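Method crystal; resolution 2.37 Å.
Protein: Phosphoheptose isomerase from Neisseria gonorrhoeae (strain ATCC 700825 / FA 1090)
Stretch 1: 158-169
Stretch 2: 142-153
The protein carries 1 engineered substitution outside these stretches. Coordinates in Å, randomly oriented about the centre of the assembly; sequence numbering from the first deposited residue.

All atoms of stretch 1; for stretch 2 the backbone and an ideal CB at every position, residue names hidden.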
ATOM      1  N   MET A 158      -6.638  28.429   7.594  1.00 43.59           N
ATOM      2  CA  MET A 158      -7.933  27.899   7.148  1.00 42.94           C
ATOM      3  C   MET A 158      -8.832  27.316   8.252  1.00 40.30           C
ATOM      4  O   MET A 158     -10.003  27.062   7.997  1.00 40.46           O
ATOM      5  CB  MET A 158      -7.648  26.813   6.094  1.00 44.35           C
ATOM      6  CG  MET A 158      -8.740  26.498   5.083  1.00 46.58           C
ATOM      7  SD  MET A 158      -8.345  25.094   3.990  1.00 47.40           S
ATOM      8  CE  MET A 158      -6.557  25.091   3.971  1.00 42.62           C
ATOM      9  N   LEU A 159      -8.318  27.123   9.464  1.00 40.23           N
ATOM     10  CA  LEU A 159      -9.051  26.369  10.509  1.00 42.23           C
ATOM     11  C   LEU A 159     -10.174  27.139  11.244  1.00 44.64           C
ATOM     12  O   LEU A 159     -10.019  28.306  11.595  1.00 44.62           O
ATOM     13  CB  LEU A 159      -8.072  25.832  11.560  1.00 41.11           C
ATOM     14  CG  LEU A 159      -6.856  25.013  11.097  1.00 40.83           C
ATOM     15  CD1 LEU A 159      -6.132  24.447  12.308  1.00 40.28           C
ATOM     16  CD2 LEU A 159      -7.236  23.897  10.132  1.00 39.71           C
ATOM     17  N   LYS A 160     -11.286  26.454  11.503  1.00 47.95           N
ATOM     18  CA  LYS A 160     -12.351  26.980  12.365  1.00 51.34           C
ATOM     19  C   LYS A 160     -11.949  26.931  13.851  1.00 51.91           C
ATOM     20  O   LYS A 160     -10.978  26.269  14.219  1.00 50.75           O
ATOM     21  CB  LYS A 160     -13.642  26.169  12.193  1.00 53.04           C
ATOM     22  CG  LYS A 160     -14.212  26.085  10.784  1.00 54.20           C
ATOM     23  CD  LYS A 160     -15.567  25.384  10.837  1.00 58.71           C
ATOM     24  CE  LYS A 160     -16.145  25.037   9.467  1.00 60.96           C
ATOM     25  NZ  LYS A 160     -16.096  26.164   8.490  1.00 62.01           N
ATOM     26  N   ASP A 161     -12.720  27.625  14.690  1.00 53.73           N
ATOM     27  CA  ASP A 161     -12.571  27.590  16.167  1.00 54.66           C
ATOM     28  C   ASP A 161     -12.527  26.178  16.746  1.00 50.19           C
ATOM     29  O   ASP A 161     -11.768  25.909  17.672  1.00 47.59           O
ATOM     30  CB  ASP A 161     -13.747  28.333  16.860  1.00 58.21           C
ATOM     31  CG  ASP A 161     -13.420  29.780  17.214  1.00 61.63           C
ATOM     32  OD1 ASP A 161     -12.344  30.028  17.806  1.00 64.41           O
ATOM     33  OD2 ASP A 161     -14.259  30.668  16.930  1.00 63.84           O
ATOM     34  N   THR A 162     -13.373  25.301  16.209  1.00 49.72           N
ATOM     35  CA  THR A 162     -13.528  23.918  16.690  1.00 49.28           C
ATOM     36  C   THR A 162     -12.444  22.927  16.213  1.00 45.88           C
ATOM     37  O   THR A 162     -12.483  21.753  16.583  1.00 47.61           O
ATOM     38  CB  THR A 162     -14.912  23.371  16.280  1.00 50.79           C
ATOM     39  OG1 THR A 162     -15.145  23.646  14.893  1.00 51.45           O
ATOM     40  CG2 THR A 162     -16.010  24.026  17.096  1.00 52.01           C
ATOM     41  N   ASP A 163     -11.500  23.387  15.391  1.00 40.37           N
ATOM     42  CA  ASP A 163     -10.365  22.570  14.957  1.00 39.54           C
ATOM     43  C   ASP A 163      -9.181  22.790  15.911  1.00 37.60           C
ATOM     44  O   ASP A 163      -9.210  23.693  16.743  1.00 37.35           O
ATOM     45  CB  ASP A 163      -9.949  22.943  13.522  1.00 39.95           C
ATOM     46  CG  ASP A 163     -11.081  22.771  12.489  1.00 39.50           C
ATOM     47  OD1 ASP A 163     -11.952  21.882  12.630  1.00 38.26           O
ATOM     48  OD2 ASP A 163     -11.070  23.522  11.493  1.00 40.28           O
ATOM     49  N   VAL A 164      -8.139  21.970  15.770  1.00 35.81           N
ATOM     50  CA  VAL A 164      -6.945  22.039  16.626  1.00 34.81           C
ATOM     51  C   VAL A 164      -5.687  22.057  15.758  1.00 33.73           C
ATOM     52  O   VAL A 164      -5.483  21.165  14.944  1.00 33.59           O
ATOM     53  CB  VAL A 164      -6.876  20.850  17.616  1.00 34.96           C
ATOM     54  CG1 VAL A 164      -5.614  20.916  18.472  1.00 35.46           C
ATOM     55  CG2 VAL A 164      -8.109  20.825  18.506  1.00 35.14           C
ATOM     56  N   LEU A 165      -4.853  23.077  15.941  1.00 33.34           N
ATOM     57  CA  LEU A 165      -3.619  23.227  15.180  1.00 33.59           C
ATOM     58  C   LEU A 165      -2.487  22.756  16.046  1.00 33.36           C
ATOM     59  O   LEU A 165      -2.314  23.263  17.148  1.00 35.69           O
ATOM     60  CB  LEU A 165      -3.378  24.690  14.787  1.00 32.87           C
ATOM     61  CG  LEU A 165      -2.070  25.010  14.045  1.00 32.61           C
ATOM     62  CD1 LEU A 165      -1.984  24.272  12.720  1.00 32.61           C
ATOM     63  CD2 LEU A 165      -1.934  26.507  13.835  1.00 31.85           C
ATOM     64  N   LEU A 166      -1.725  21.791  15.536  1.00 33.38           N
ATOM     65  CA  LEU A 166      -0.496  21.326  16.156  1.00 33.06           C
ATOM     66  C   LEU A 166       0.657  21.731  15.227  1.00 32.76           C
ATOM     67  O   LEU A 166       1.081  20.973  14.341  1.00 34.34           O
ATOM     68  CB  LEU A 166      -0.547  19.805  16.404  1.00 33.26           C
ATOM     69  CG  LEU A 166      -1.703  19.260  17.261  1.00 33.50           C
ATOM     70  CD1 LEU A 166      -1.693  17.746  17.373  1.00 34.12           C
ATOM     71  CD2 LEU A 166      -1.660  19.841  18.655  1.00 34.58           C
ATOM     72  N   ASN A 167       1.149  22.948  15.415  1.00 31.25           N
ATOM     73  CA  ASN A 167       2.257  23.435  14.614  1.00 30.77           C
ATOM     74  C   ASN A 167       3.582  23.217  15.335  1.00 30.66           C
ATOM     75  O   ASN A 167       3.741  23.618  16.486  1.00 29.37           O
ATOM     76  CB  ASN A 167       2.090  24.914  14.262  1.00 30.17           C
ATOM     77  CG  ASN A 167       3.140  25.381  13.291  1.00 29.79           C
ATOM     78  OD1 ASN A 167       3.151  24.979  12.123  1.00 30.16           O
ATOM     79  ND2 ASN A 167       4.069  26.177  13.777  1.00 29.95           N
ATOM     80  N   VAL A 168       4.518  22.578  14.635  1.00 30.24           N
ATOM     81  CA  VAL A 168       5.883  22.436  15.088  1.00 30.88           C
ATOM     82  C   VAL A 168       6.649  23.666  14.600  1.00 32.91           C
ATOM     83  O   VAL A 168       6.834  23.825  13.393  1.00 34.16           O
ATOM     84  CB  VAL A 168       6.522  21.148  14.526  1.00 30.52           C
ATOM     85  CG1 VAL A 168       7.981  21.036  14.951  1.00 30.97           C
ATOM     86  CG2 VAL A 168       5.738  19.926  14.989  1.00 30.46           C
ATOM     87  N   PRO A 169       7.092  24.552  15.522  1.00 34.39           N
ATOM     88  CA  PRO A 169       7.752  25.777  15.067  1.00 35.09           C
ATOM     89  C   PRO A 169       9.223  25.514  14.737  1.00 34.97           C
ATOM     90  O   PRO A 169      10.110  25.751  15.560  1.00 39.62           O
ATOM     91  CB  PRO A 169       7.577  26.711  16.262  1.00 34.82           C
ATOM     92  CG  PRO A 169       7.663  25.795  17.436  1.00 35.14           C
ATOM     93  CD  PRO A 169       7.047  24.489  16.995  1.00 34.77           C
ATOM     94  N   UNK A 142     -17.167  17.845   9.656  1.00 37.06           N
ATOM     95  CA  UNK A 142     -16.148  17.119  10.408  1.00 37.61           C
ATOM     96  C   UNK A 142     -15.194  18.139  11.020  1.00 37.91           C
ATOM     97  O   UNK A 142     -14.964  19.202  10.444  1.00 39.16           O
ATOM     98  CB  UNK A 142     -15.398  16.126   9.518  1.00 37.61           C
ATOM     99  N   UNK A 143     -14.614  17.796  12.165  1.00 39.25           N
ATOM    100  CA  UNK A 143     -13.595  18.634  12.804  1.00 39.14           C
ATOM    101  C   UNK A 143     -12.222  18.232  12.279  1.00 38.86           C
ATOM    102  O   UNK A 143     -12.045  17.110  11.810  1.00 38.73           O
ATOM    103  CB  UNK A 143     -13.651  18.507  14.328  1.00 39.14           C
ATOM    104  N   UNK A 144     -11.260  19.147  12.344  1.00 37.58           N
ATOM    105  CA  UNK A 144      -9.940  18.933  11.738  1.00 37.44           C
ATOM    106  C   UNK A 144      -8.845  19.062  12.792  1.00 37.03           C
ATOM    107  O   UNK A 144      -8.933  19.906  13.682  1.00 40.46           O
ATOM    108  CB  UNK A 144      -9.699  19.928  10.601  1.00 37.44           C
ATOM    109  N   UNK A 145      -7.839  18.188  12.704  1.00 34.93           N
ATOM    110  CA  UNK A 145      -6.614  18.307  13.489  1.00 33.18           C
ATOM    111  C   UNK A 145      -5.472  18.390  12.490  1.00 33.06           C
ATOM    112  O   UNK A 145      -5.188  17.425  11.779  1.00 32.92           O
ATOM    113  CB  UNK A 145      -6.435  17.137  14.459  1.00 33.18           C
ATOM    114  N   UNK A 146      -4.835  19.552  12.425  1.00 32.51           N
ATOM    115  CA  UNK A 146      -3.756  19.786  11.485  1.00 32.02           C
ATOM    116  C   UNK A 146      -2.425  19.566  12.187  1.00 31.89           C
ATOM    117  O   UNK A 146      -2.184  20.150  13.245  1.00 30.53           O
ATOM    118  CB  UNK A 146      -3.837  21.196  10.896  1.00 32.02           C
ATOM    119  N   UNK A 147      -1.580  18.712  11.604  1.00 31.02           N
ATOM    120  CA  UNK A 147      -0.192  18.586  12.014  1.00 30.22           C
ATOM    121  C   UNK A 147       0.647  19.307  10.967  1.00 29.42           C
ATOM    122  O   UNK A 147       0.823  18.796   9.857  1.00 28.49           O
ATOM    123  CB  UNK A 147       0.226  17.122  12.164  1.00 30.22           C
ATOM    124  N   UNK A 148       1.137  20.501  11.321  1.00 29.63           N
ATOM    125  CA  UNK A 148       1.914  21.360  10.407  1.00 29.99           C
ATOM    126  C   UNK A 148       3.297  21.700  10.946  1.00 30.80           C
ATOM    127  O   UNK A 148       3.632  21.357  12.079  1.00 30.56           O
ATOM    128  CB  UNK A 148       1.150  22.657  10.132  1.00 29.99           C
ATOM    129  N   UNK A 149       4.096  22.366  10.113  1.00 32.93           N
ATOM    130  CA  UNK A 149       5.415  22.880  10.502  1.00 33.17           C
ATOM    131  C   UNK A 149       5.609  24.296  10.019  1.00 33.77           C
ATOM    132  O   UNK A 149       4.744  24.844   9.348  1.00 34.63           O
ATOM    133  CB  UNK A 149       6.529  21.988   9.952  1.00 33.17           C
ATOM    134  N   UNK A 150       6.756  24.878  10.356  1.00 37.81           N
ATOM    135  CA  UNK A 150       7.104  26.272   9.991  1.00 40.04           C
ATOM    136  C   UNK A 150       6.091  27.282  10.601  1.00 39.47           C
ATOM    137  O   UNK A 150       5.952  27.309  11.827  1.00 37.55           O
ATOM    138  CB  UNK A 150       7.138  26.422   8.469  1.00 40.04           C
ATOM    139  N   UNK A 151       5.394  28.083   9.788  1.00 40.59           N
ATOM    140  CA  UNK A 151       4.380  29.032  10.308  1.00 42.06           C
ATOM    141  C   UNK A 151       2.953  28.484  10.257  1.00 40.06           C
ATOM    142  O   UNK A 151       2.013  29.176  10.636  1.00 41.78           O
ATOM    143  CB  UNK A 151       4.438  30.338   9.513  1.00 42.06           C
ATOM    144  N   UNK A 152       2.801  27.253   9.773  1.00 39.60           N
ATOM    145  CA  UNK A 152       1.499  26.617   9.609  1.00 38.04           C
ATOM    146  C   UNK A 152       0.874  26.748   8.233  1.00 36.06           C
ATOM    147  O   UNK A 152      -0.140  26.109   7.974  1.00 35.93           O
ATOM    148  CB  UNK A 152       0.529  27.197  10.640  1.00 38.04           C
ATOM    149  N   UNK A 153       1.443  27.583   7.365  1.00 35.80           N
ATOM    150  CA  UNK A 153       1.000  27.705   5.973  1.00 36.92           C
ATOM    151  C   UNK A 153      -0.452  28.100   5.778  1.00 37.33           C
ATOM    152  O   UNK A 153      -1.071  28.686   6.667  1.00 37.14           O
ATOM    153  CB  UNK A 153       1.237  26.375   5.255  1.00 36.92           C
TER

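Stretch 1 contributes a strand that takes in Val164 to Asn167, and stretch 2 runs beside it in parallel, so the backbone sets which positions can reach stretch 1 with a side chain.

Position 142 has no atom of stretch 1 within 5.5 Å of its ideal CB, so nothing visible restricts it; it is Met142, in the m rotamer.

At 143 the CB points sideways, about 4.1 Å from Thr162 O and Asp163 OD1. Beside a carbonyl and a carboxylate, with the Thr162 hydroxyl within reach of a longer side chain, a polar side chain would suit, though others could fit. His143 fills it. Its ND1 lies 2.6 Å from a water O, which also lies 2.6 Å from Thr162 OG1 and donates to Asp163 OD1 at 2.8 Å, so the water joins all three side chains.

At 144 the backbone does the polar work: its N donates to Asp163 OD1 (2.8 Å), and its O accepts from Val164 N (3.0 Å). The CB lies 4.7 Å from Leu159 CD2, which favours an aliphatic group. Val144 answers with CG1, 4.3 Å from Leu159 CD2, and its beta-branching suits an extended backbone.

Position 145 pairs with Val164, their side chains on the same face as Leu166. A beta-branched or other aliphatic residue would extend this apolar surface. Ile145 does so, its CG2 lying 4.1 Å from Leu166 CD1 and its CG1 4.4 Å from Val164 CB.

On the opposite face, the CB of 146 lies 4.0 Å from Leu165 CD1 and 4.2 Å from Leu159 CD1. With two leucine methyls so near, a small apolar residue fits without having to extend further. Ala146 touches both with its single methyl, while its N donates to Val164 O (3.1 Å) and its O accepts from Leu166 N (2.9 Å).

Position 147 returns to the face of Val164 and Leu166, where any of several aliphatic side chains would serve. Leu147 places CD1 4.0 Å from Leu166 CD1.

At 148 the CB lies 3.7 Å from Asn167 OD1 and 4.4 Å from Leu165 CD1, an acceptor beside a methyl. Serine or threonine could offer a donor here. Thr148, chi1 p, donates from OG1 to Asn167 OD1 (2.6 Å), and its backbone O accepts from Val168 N (3.0 Å).

An ideal CB at 149 would lie 3.9 Å from Val168 O, leaving small residues possible. Gly149 begins a type II' turn, closed by the N of position 152 donating to Gly149 O (3.1 Å).

Position 150 has positive phi (61°) with psi -121°, a conformation most comfortable for glycine, yet its CB points away into space free of stretch 1. The residue is Arg150; its backbone O accepts from Asn167 ND2 (2.9 Å), so that asparagine braces the turn.

Position 151 also points away and tolerates many polar groups. Asp151 OD1 accepts from the N of position 153 (2.8 Å).

At 152, phi 95° would jam a CB against the preceding carbonyl, and the ideal CB sits 3.7 Å from Asn167 OD1. Glycine is called for, and Gly152 is found.

Position 153 has no neighbour in stretch 1, but positive phi favours glycine: Gly153.

Stretch 2 (142-153) MHVIALTGRDGG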
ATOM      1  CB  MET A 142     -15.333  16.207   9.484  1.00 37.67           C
ATOM      2  CG  MET A 142     -16.088  15.076   8.809  1.00 36.89           C
ATOM      3  SD  MET A 142     -15.121  14.333   7.462  1.00 35.08           S
ATOM      4  CE  MET A 142     -13.703  13.684   8.323  1.00 35.20           C
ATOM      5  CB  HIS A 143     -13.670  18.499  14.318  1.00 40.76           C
ATOM      6  CG  HIS A 143     -15.056  18.654  14.861  1.00 44.01           C
ATOM      7  ND1 HIS A 143     -15.836  19.758  14.602  1.00 46.39           N
ATOM      8  CD2 HIS A 143     -15.810  17.834  15.631  1.00 47.13           C
ATOM      9  CE1 HIS A 143     -17.009  19.619  15.196  1.00 48.65           C
ATOM     10  NE2 HIS A 143     -17.018  18.460  15.831  1.00 48.09           N
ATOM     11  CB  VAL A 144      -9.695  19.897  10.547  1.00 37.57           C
ATOM     12  CG1 VAL A 144      -8.308  19.720   9.935  1.00 37.49           C
ATOM     13  CG2 VAL A 144     -10.742  19.654   9.475  1.00 38.72           C
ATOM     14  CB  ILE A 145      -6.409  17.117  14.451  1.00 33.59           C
ATOM     15  CG1 ILE A 145      -7.542  17.066  15.476  1.00 32.73           C
ATOM     16  CG2 ILE A 145      -5.053  17.205  15.164  1.00 34.00           C
ATOM     17  CD1 ILE A 145      -7.641  15.755  16.225  1.00 32.75           C
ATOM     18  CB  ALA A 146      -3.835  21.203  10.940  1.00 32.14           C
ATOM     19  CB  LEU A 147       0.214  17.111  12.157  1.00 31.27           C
ATOM     20  CG  LEU A 147      -0.202  16.460  13.487  1.00 31.91           C
ATOM     21  CD1 LEU A 147      -1.721  16.380  13.592  1.00 34.32           C
ATOM     22  CD2 LEU A 147       0.391  15.077  13.659  1.00 31.69           C
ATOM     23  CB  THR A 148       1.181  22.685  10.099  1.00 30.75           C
ATOM     24  OG1 THR A 148       1.173  23.519  11.265  1.00 30.74           O
ATOM     25  CG2 THR A 148      -0.261  22.428   9.636  1.00 30.19           C
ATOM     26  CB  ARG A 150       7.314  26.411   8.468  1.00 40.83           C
ATOM     27  CG  ARG A 150       8.475  25.567   7.977  1.00 42.78           C
ATOM     28  CD  ARG A 150       8.479  25.315   6.478  1.00 45.49           C
ATOM     29  NE  ARG A 150       9.439  24.252   6.144  1.00 48.23           N
ATOM     30  CZ  ARG A 150       9.804  23.892   4.911  1.00 51.58           C
ATOM     31  NH1 ARG A 150       9.299  24.501   3.837  1.00 53.50           N
ATOM     32  NH2 ARG A 150      10.688  22.906   4.746  1.00 51.13           N
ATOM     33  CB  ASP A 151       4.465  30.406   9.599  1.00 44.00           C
ATOM     34  CG  ASP A 151       4.088  30.362   8.111  1.00 46.80           C
ATOM     35  OD1 ASP A 151       3.659  29.301   7.595  1.00 48.36           O
ATOM     36  OD2 ASP A 151       4.223  31.417   7.449  1.00 47.80           O
TER
HETATM   37  O   HOH W   1     -14.699  21.663  13.301  1.00 48.67           O
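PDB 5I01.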